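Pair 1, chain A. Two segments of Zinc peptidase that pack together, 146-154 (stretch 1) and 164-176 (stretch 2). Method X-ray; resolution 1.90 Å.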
# COMPACT_ATOMS: atom_id res chain seq x y z
N ASP A 146 1.08 -32.86 13.04
CA ASP A 146 2.00 -31.75 12.78
C ASP A 146 1.46 -30.46 13.41
O ASP A 146 0.25 -30.30 13.56
CB ASP A 146 2.18 -31.57 11.26
CG ASP A 146 3.05 -32.66 10.63
OD1 ASP A 146 3.10 -32.75 9.39
OD2 ASP A 146 3.69 -33.42 11.39
N ARG A 147 2.36 -29.56 13.79
CA ARG A 147 1.96 -28.30 14.38
C ARG A 147 2.72 -27.12 13.77
O ARG A 147 3.66 -27.30 13.01
CB ARG A 147 2.14 -28.34 15.91
CG ARG A 147 3.45 -28.95 16.38
CD ARG A 147 3.42 -29.12 17.89
NE ARG A 147 4.66 -29.68 18.42
CZ ARG A 147 4.87 -29.95 19.71
NH1 ARG A 147 3.91 -29.72 20.60
NH2 ARG A 147 6.03 -30.46 20.11
N PHE A 148 2.28 -25.91 14.12
CA PHE A 148 2.87 -24.66 13.61
C PHE A 148 2.95 -23.59 14.71
O PHE A 148 2.21 -23.63 15.69
CB PHE A 148 2.03 -24.12 12.45
CG PHE A 148 0.60 -23.82 12.82
CD1 PHE A 148 0.26 -22.61 13.43
CD2 PHE A 148 -0.40 -24.77 12.62
CE1 PHE A 148 -1.06 -22.35 13.82
CE2 PHE A 148 -1.72 -24.52 13.02
CZ PHE A 148 -2.05 -23.32 13.62
N ASP A 149 3.86 -22.63 14.52
CA ASP A 149 4.05 -21.52 15.45
C ASP A 149 4.31 -20.29 14.60
O ASP A 149 5.24 -20.28 13.80
CB ASP A 149 5.26 -21.78 16.36
CG ASP A 149 5.07 -22.98 17.26
OD1 ASP A 149 4.21 -22.93 18.16
OD2 ASP A 149 5.79 -23.99 17.08
N ILE A 150 3.50 -19.25 14.78
CA ILE A 150 3.63 -18.02 14.02
C ILE A 150 3.93 -16.86 14.97
O ILE A 150 3.14 -16.58 15.87
CB ILE A 150 2.32 -17.68 13.29
CG1 ILE A 150 1.81 -18.92 12.54
CG2 ILE A 150 2.55 -16.51 12.32
CD1 ILE A 150 2.78 -19.49 11.50
N LEU A 151 5.05 -16.18 14.77
CA LEU A 151 5.38 -15.04 15.63
C LEU A 151 4.93 -13.75 14.94
O LEU A 151 5.38 -13.44 13.84
CB LEU A 151 6.89 -14.97 15.91
CG LEU A 151 7.25 -13.79 16.82
CD1 LEU A 151 6.71 -14.07 18.22
CD2 LEU A 151 8.76 -13.58 16.88
N VAL A 152 4.02 -13.03 15.59
CA VAL A 152 3.50 -11.78 15.05
C VAL A 152 3.80 -10.61 15.99
O VAL A 152 3.87 -10.77 17.21
CB VAL A 152 1.95 -11.87 14.86
CG1 VAL A 152 1.39 -10.55 14.35
CG2 VAL A 152 1.62 -13.00 13.90
N LYS A 153 4.01 -9.44 15.40
CA LYS A 153 4.26 -8.23 16.15
C LYS A 153 2.98 -7.42 16.00
O LYS A 153 2.51 -7.21 14.89
CB LYS A 153 5.43 -7.44 15.57
CG LYS A 153 6.79 -7.94 16.00
CD LYS A 153 7.89 -6.98 15.58
CE LYS A 153 9.21 -7.32 16.26
NZ LYS A 153 9.09 -7.23 17.74
N GLN A 154 2.41 -6.99 17.12
CA GLN A 154 1.19 -6.20 17.11
C GLN A 154 1.45 -4.83 17.71
O GLN A 154 2.02 -4.73 18.79
CB GLN A 154 0.09 -6.89 17.91
CG GLN A 154 -0.58 -8.05 17.19
CD GLN A 154 -1.62 -8.73 18.07
OE1 GLN A 154 -2.50 -9.43 17.58
NE2 GLN A 154 -1.50 -8.53 19.38
N ASN A 164 -2.62 -2.59 13.59
CA ASN A 164 -1.43 -2.78 12.77
C ASN A 164 -0.67 -4.00 13.30
O ASN A 164 -0.50 -4.15 14.51
CB ASN A 164 -0.54 -1.54 12.85
CG ASN A 164 -1.14 -0.34 12.12
OD1 ASN A 164 -0.80 0.81 12.41
ND2 ASN A 164 -2.02 -0.60 11.17
N SER A 165 -0.23 -4.88 12.39
CA SER A 165 0.50 -6.08 12.79
C SER A 165 1.38 -6.56 11.65
O SER A 165 1.17 -6.19 10.49
CB SER A 165 -0.46 -7.20 13.16
OG SER A 165 -1.12 -7.67 12.00
N GLU A 166 2.35 -7.42 11.98
CA GLU A 166 3.25 -7.97 10.97
C GLU A 166 3.80 -9.32 11.42
O GLU A 166 4.23 -9.48 12.57
CB GLU A 166 4.42 -7.00 10.71
CG GLU A 166 5.28 -7.40 9.52
CD GLU A 166 6.33 -6.35 9.17
OE1 GLU A 166 7.41 -6.36 9.79
OE2 GLU A 166 6.06 -5.53 8.27
N ILE A 167 3.75 -10.30 10.53
CA ILE A 167 4.26 -11.63 10.83
C ILE A 167 5.77 -11.55 10.70
O ILE A 167 6.29 -11.07 9.68
CB ILE A 167 3.72 -12.67 9.82
CG1 ILE A 167 2.19 -12.63 9.80
CG2 ILE A 167 4.27 -14.04 10.15
CD1 ILE A 167 1.55 -13.71 8.93
N LYS A 168 6.49 -12.03 11.71
CA LYS A 168 7.94 -11.98 11.70
C LYS A 168 8.60 -13.34 11.49
O LYS A 168 9.70 -13.42 10.94
CB LYS A 168 8.46 -11.37 13.02
CG LYS A 168 7.83 -10.01 13.35
CD LYS A 168 7.67 -9.13 12.09
CE LYS A 168 8.64 -7.94 12.06
NZ LYS A 168 10.07 -8.33 12.08
N ALA A 169 7.93 -14.40 11.91
CA ALA A 169 8.48 -15.74 11.77
C ALA A 169 7.37 -16.77 11.58
O ALA A 169 6.27 -16.64 12.12
CB ALA A 169 9.32 -16.09 13.00
N ILE A 170 7.70 -17.81 10.82
CA ILE A 170 6.77 -18.88 10.52
C ILE A 170 7.52 -20.20 10.67
O ILE A 170 8.58 -20.37 10.07
CB ILE A 170 6.26 -18.76 9.06
CG1 ILE A 170 5.51 -17.44 8.87
CG2 ILE A 170 5.39 -19.95 8.69
CD1 ILE A 170 5.09 -17.16 7.44
N SER A 171 7.01 -21.11 11.48
CA SER A 171 7.69 -22.39 11.63
C SER A 171 6.70 -23.53 11.74
O SER A 171 5.71 -23.44 12.47
CB SER A 171 8.60 -22.38 12.87
OG SER A 171 7.83 -22.53 14.05
N PHE A 172 6.96 -24.60 11.01
CA PHE A 172 6.10 -25.77 11.02
C PHE A 172 6.86 -26.98 11.56
O PHE A 172 7.96 -27.29 11.13
CB PHE A 172 5.58 -26.10 9.62
CG PHE A 172 4.49 -25.19 9.13
CD1 PHE A 172 4.78 -23.93 8.61
CD2 PHE A 172 3.16 -25.59 9.20
CE1 PHE A 172 3.75 -23.09 8.16
CE2 PHE A 172 2.13 -24.75 8.76
CZ PHE A 172 2.43 -23.50 8.24
N LYS A 173 6.25 -27.66 12.54
CA LYS A 173 6.85 -28.85 13.11
C LYS A 173 6.20 -29.99 12.33
O LYS A 173 5.11 -30.44 12.67
CB LYS A 173 6.51 -28.96 14.60
CG LYS A 173 6.50 -27.62 15.35
CD LYS A 173 7.75 -26.76 15.10
CE LYS A 173 9.03 -27.42 15.63
NZ LYS A 173 9.38 -28.67 14.89
N LEU A 174 6.87 -30.43 11.27
CA LEU A 174 6.35 -31.50 10.41
C LEU A 174 7.01 -32.85 10.62
O LEU A 174 8.20 -32.93 10.94
CB LEU A 174 6.50 -31.10 8.94
CG LEU A 174 5.48 -30.19 8.26
CD1 LEU A 174 4.86 -29.24 9.26
CD2 LEU A 174 6.16 -29.44 7.13
N ALA A 175 6.24 -33.91 10.42
CA ALA A 175 6.76 -35.26 10.55
C ALA A 175 7.65 -35.50 9.34
O ALA A 175 8.65 -36.22 9.42
CB ALA A 175 5.61 -36.26 10.58
N LYS A 176 7.29 -34.88 8.22
CA LYS A 176 8.03 -35.02 6.97
C LYS A 176 9.16 -33.99 6.82
O LYS A 176 9.61 -33.72 5.71
CB LYS A 176 7.07 -34.91 5.79
CG LYS A 176 5.86 -35.84 5.90
CD LYS A 176 4.88 -35.69 4.75
CE LYS A 176 5.46 -36.18 3.43
NZ LYS A 176 4.46 -36.15 2.33
O HOH W 1 7.87 -19.18 14.50

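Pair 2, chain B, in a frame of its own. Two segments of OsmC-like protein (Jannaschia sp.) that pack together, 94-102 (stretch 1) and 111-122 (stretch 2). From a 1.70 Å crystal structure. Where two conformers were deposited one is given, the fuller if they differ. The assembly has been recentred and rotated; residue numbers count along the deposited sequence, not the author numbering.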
# COMPACT_ATOMS: atom_id res chain seq x y z
N VAL B 94 -14.66 -6.41 6.20
CA VAL B 94 -14.42 -5.55 5.06
C VAL B 94 -13.82 -6.35 3.94
O VAL B 94 -12.82 -7.04 4.16
CB VAL B 94 -13.52 -4.35 5.40
CG1 VAL B 94 -13.14 -3.51 4.13
CG2 VAL B 94 -14.21 -3.48 6.48
N GLU B 95 -14.43 -6.26 2.76
CA GLU B 95 -13.98 -7.01 1.57
C GLU B 95 -13.47 -5.98 0.57
O GLU B 95 -14.16 -5.02 0.25
CB GLU B 95 -15.14 -7.80 0.96
CG GLU B 95 -15.82 -8.80 1.93
CD GLU B 95 -17.12 -9.53 1.39
OE1 GLU B 95 -18.21 -8.90 1.21
OE2 GLU B 95 -17.05 -10.77 1.21
N CYS B 96 -12.26 -6.17 0.06
CA CYS B 96 -11.64 -5.22 -0.86
C CYS B 96 -11.16 -5.99 -2.10
O CYS B 96 -10.57 -7.08 -1.98
CB CYS B 96 -10.46 -4.54 -0.19
SG CYS B 96 -9.51 -3.46 -1.25
N ARG B 97 -11.42 -5.42 -3.28
CA ARG B 97 -10.97 -5.98 -4.54
C ARG B 97 -10.30 -4.89 -5.33
O ARG B 97 -10.86 -3.79 -5.50
CB ARG B 97 -12.14 -6.56 -5.35
CG ARG B 97 -11.71 -7.17 -6.66
CD ARG B 97 -12.91 -7.86 -7.29
NE ARG B 97 -12.60 -8.48 -8.56
CZ ARG B 97 -12.79 -7.91 -9.74
NH1 ARG B 97 -13.29 -6.67 -9.86
NH2 ARG B 97 -12.48 -8.60 -10.83
N VAL B 98 -9.08 -5.15 -5.76
CA VAL B 98 -8.32 -4.20 -6.55
C VAL B 98 -7.88 -4.88 -7.86
O VAL B 98 -7.39 -6.01 -7.84
CB VAL B 98 -7.10 -3.62 -5.80
CG1 VAL B 98 -6.40 -2.53 -6.64
CG2 VAL B 98 -7.54 -3.04 -4.42
N VAL B 99 -8.06 -4.18 -8.97
CA VAL B 99 -7.72 -4.65 -10.30
C VAL B 99 -6.75 -3.65 -10.93
O VAL B 99 -7.00 -2.45 -10.94
CB VAL B 99 -8.95 -4.81 -11.22
CG1 VAL B 99 -8.52 -5.38 -12.58
CG2 VAL B 99 -10.00 -5.67 -10.52
N TRP B 100 -5.65 -4.19 -11.46
CA TRP B 100 -4.71 -3.46 -12.27
C TRP B 100 -4.61 -4.10 -13.64
O TRP B 100 -5.00 -5.24 -13.82
CB TRP B 100 -3.30 -3.50 -11.67
CG TRP B 100 -3.09 -2.87 -10.32
CD1 TRP B 100 -2.70 -1.58 -10.07
CD2 TRP B 100 -3.24 -3.49 -9.05
NE1 TRP B 100 -2.58 -1.37 -8.72
CE2 TRP B 100 -2.93 -2.52 -8.06
CE3 TRP B 100 -3.63 -4.78 -8.63
CZ2 TRP B 100 -2.92 -2.82 -6.69
CZ3 TRP B 100 -3.68 -5.06 -7.28
CH2 TRP B 100 -3.31 -4.08 -6.31
N ASP B 101 -4.01 -3.40 -14.57
CA ASP B 101 -3.70 -4.03 -15.84
C ASP B 101 -2.33 -3.66 -16.32
O ASP B 101 -1.73 -2.67 -15.88
CB ASP B 101 -4.75 -3.70 -16.88
CG ASP B 101 -5.02 -2.21 -16.99
OD1 ASP B 101 -4.06 -1.43 -16.86
OD2 ASP B 101 -6.18 -1.81 -17.23
N TRP B 102 -1.82 -4.51 -17.21
CA TRP B 102 -0.52 -4.28 -17.81
C TRP B 102 -0.60 -4.34 -19.33
O TRP B 102 -1.52 -4.95 -19.91
CB TRP B 102 0.54 -5.25 -17.25
CG TRP B 102 0.66 -6.62 -17.97
CD1 TRP B 102 1.39 -6.91 -19.10
CD2 TRP B 102 0.07 -7.84 -17.55
NE1 TRP B 102 1.25 -8.24 -19.41
CE2 TRP B 102 0.44 -8.83 -18.47
CE3 TRP B 102 -0.78 -8.19 -16.49
CZ2 TRP B 102 -0.02 -10.15 -18.36
CZ3 TRP B 102 -1.22 -9.50 -16.36
CH2 TRP B 102 -0.83 -10.46 -17.30
N THR B 111 2.15 -0.51 -16.42
CA THR B 111 0.99 -0.91 -15.64
C THR B 111 0.12 0.30 -15.33
O THR B 111 0.53 1.48 -15.50
CB THR B 111 1.45 -1.56 -14.32
OG1 THR B 111 2.11 -0.54 -13.54
CG2 THR B 111 2.43 -2.74 -14.60
N GLY B 112 -1.08 0.01 -14.83
CA GLY B 112 -1.90 1.04 -14.24
C GLY B 112 -3.06 0.44 -13.48
O GLY B 112 -3.39 -0.75 -13.67
N PRO B 113 -3.71 1.26 -12.63
CA PRO B 113 -4.85 0.83 -11.89
C PRO B 113 -6.09 0.77 -12.76
O PRO B 113 -6.23 1.60 -13.67
CB PRO B 113 -4.98 1.93 -10.82
CG PRO B 113 -4.51 3.10 -11.51
CD PRO B 113 -3.38 2.68 -12.35
N LYS B 114 -6.98 -0.17 -12.49
CA LYS B 114 -8.27 -0.28 -13.18
C LYS B 114 -9.47 -0.04 -12.27
O LYS B 114 -10.39 0.72 -12.65
CB LYS B 114 -8.37 -1.63 -13.86
CG LYS B 114 -9.58 -1.81 -14.78
CD LYS B 114 -9.47 -3.22 -15.38
CE LYS B 114 -10.41 -3.49 -16.53
NZ LYS B 114 -9.74 -4.50 -17.44
N SER B 115 -9.48 -0.65 -11.08
CA SER B 115 -10.65 -0.50 -10.20
C SER B 115 -10.32 -0.79 -8.75
O SER B 115 -9.46 -1.61 -8.45
CB SER B 115 -11.82 -1.36 -10.64
OG SER B 115 -11.58 -2.71 -10.53
N PHE B 116 -11.04 -0.11 -7.88
CA PHE B 116 -10.99 -0.31 -6.45
C PHE B 116 -12.41 -0.43 -5.88
O PHE B 116 -13.22 0.44 -6.13
CB PHE B 116 -10.37 0.89 -5.74
CG PHE B 116 -8.87 1.00 -5.88
CD1 PHE B 116 -8.29 1.54 -7.01
CD2 PHE B 116 -8.06 0.55 -4.83
CE1 PHE B 116 -6.89 1.63 -7.12
CE2 PHE B 116 -6.68 0.67 -4.94
CZ PHE B 116 -6.12 1.16 -6.08
N GLU B 117 -12.67 -1.47 -5.09
CA GLU B 117 -13.99 -1.71 -4.51
C GLU B 117 -13.80 -2.11 -3.07
O GLU B 117 -12.94 -2.97 -2.77
CB GLU B 117 -14.72 -2.81 -5.30
CG GLU B 117 -14.99 -2.45 -6.75
CD GLU B 117 -15.48 -3.62 -7.65
OE1 GLU B 117 -14.86 -4.75 -7.66
OE2 GLU B 117 -16.43 -3.35 -8.43
N ILE B 118 -14.56 -1.49 -2.17
CA ILE B 118 -14.52 -1.80 -0.73
C ILE B 118 -15.97 -1.98 -0.24
O ILE B 118 -16.76 -1.05 -0.33
CB ILE B 118 -13.81 -0.71 0.11
CG1 ILE B 118 -12.36 -0.60 -0.38
CG2 ILE B 118 -13.88 -1.05 1.59
CD1 ILE B 118 -11.51 0.42 0.35
N ASP B 119 -16.30 -3.19 0.18
CA ASP B 119 -17.64 -3.54 0.71
C ASP B 119 -17.53 -3.75 2.21
O ASP B 119 -16.68 -4.51 2.69
CB ASP B 119 -18.15 -4.82 0.08
CG ASP B 119 -18.54 -4.64 -1.39
OD1 ASP B 119 -18.68 -3.51 -1.87
OD2 ASP B 119 -18.78 -5.68 -2.04
N ILE B 120 -18.41 -3.10 2.95
CA ILE B 120 -18.29 -3.02 4.38
C ILE B 120 -19.52 -3.65 5.04
O ILE B 120 -20.66 -3.33 4.67
CB ILE B 120 -18.15 -1.55 4.77
CG1 ILE B 120 -16.83 -0.95 4.24
CG2 ILE B 120 -18.24 -1.43 6.31
CD1 ILE B 120 -16.79 0.54 4.14
N ILE B 121 -19.28 -4.54 6.00
CA ILE B 121 -20.33 -5.20 6.78
C ILE B 121 -20.15 -4.86 8.26
O ILE B 121 -19.16 -5.28 8.91
CB ILE B 121 -20.31 -6.74 6.60
CG1 ILE B 121 -20.37 -7.07 5.11
CG2 ILE B 121 -21.47 -7.35 7.41
CD1 ILE B 121 -20.18 -8.58 4.81
N LEU B 122 -21.10 -4.08 8.77
CA LEU B 122 -21.01 -3.57 10.14
C LEU B 122 -21.77 -4.35 11.21
O LEU B 122 -21.48 -4.17 12.42
CB LEU B 122 -21.47 -2.10 10.20
CG LEU B 122 -20.77 -1.06 9.34
CD1 LEU B 122 -21.35 0.36 9.51
CD2 LEU B 122 -19.20 -1.05 9.66
O HOH W 2 -18.66 -8.28 -1.25
O HOH W 3 -12.18 -3.67 -8.06
O HOH W 4 -4.90 1.32 -16.20

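Pair 1 and pair 2 are built on the same backbone: two neighbouring antiparallel strands, their N-to-C directions 148° and 150° apart, interrupted by one beta bulge. Fourteen central residues superpose with an RMSD of 0.5 Å. The bulge falls at matching positions. In pair 1 the carbonyl of Leu A151 takes two amides, Lys A168 N to Leu A151 O at 2.8 Å and, weakly, Ala A169 N to Leu A151 O at 3.3 Å. In pair 2 Val B99 does the same, with Lys B114 N to Val B99 O at 2.8 Å and Ser B115 N to Val B99 O at 3.1 Å. The extra residue is a lysine in both, with psi of -29° in Lys A168 and -46° in Lys B114, so the chain advances one residue without losing the ladder. Beyond it the pairing resumes, Lys A153 N to Glu A166 O at 2.8 Å matching Asp B101 N to Gly B112 O at 2.9 Å.

With the backbone settled, the side chains are free to differ. On the face carrying Ile A150 and Val B98, both sets are largely apolar and buried, but the ring that takes a carbon over its face sits at a different position. In pair 1 it is Phe A172, whose ring face receives Phe A148 CB, 4.0 Å from the ring centroid. In pair 2 the matching residues are Ile B118 and Cys B96, and that role passes to the next pair on this face, two residues along: Phe B116, matching Ile A170, offers its face to Val B98 CG1, 3.8 Å from the centroid. Ile A150 instead meets its neighbours methyl to methyl, with Ile A150 CG2 to Ile A167 CG2 at 3.7 Å and Ile A150 CD1 to Ile A170 CG2 at 3.9 Å.

The other face is more polar and more variable. Where pair 1 sets Asp A149 beside Ser A171, pair 2 sets Arg B97 beside Glu B117, long enough to close a salt bridge, Arg B97 NH1 to Glu B117 OE1 at 3.3 Å, whose hydrogen bond is weak. A water also donates to Arg B97 O and Glu B117 OE1 and accepts from Ser B115 OG. One pair along, Arg A147 and Lys A173 carry like charges and touch through aliphatic carbons, CG of Arg A147 to CG of Lys A173 at 3.5 Å; their counterparts Glu B95 and Asp B119, both acidic, share a water that donates to each carboxylate. The rule to read is that the ladder and bulge fix the register, while each cross-strand pair chooses its own chemistry.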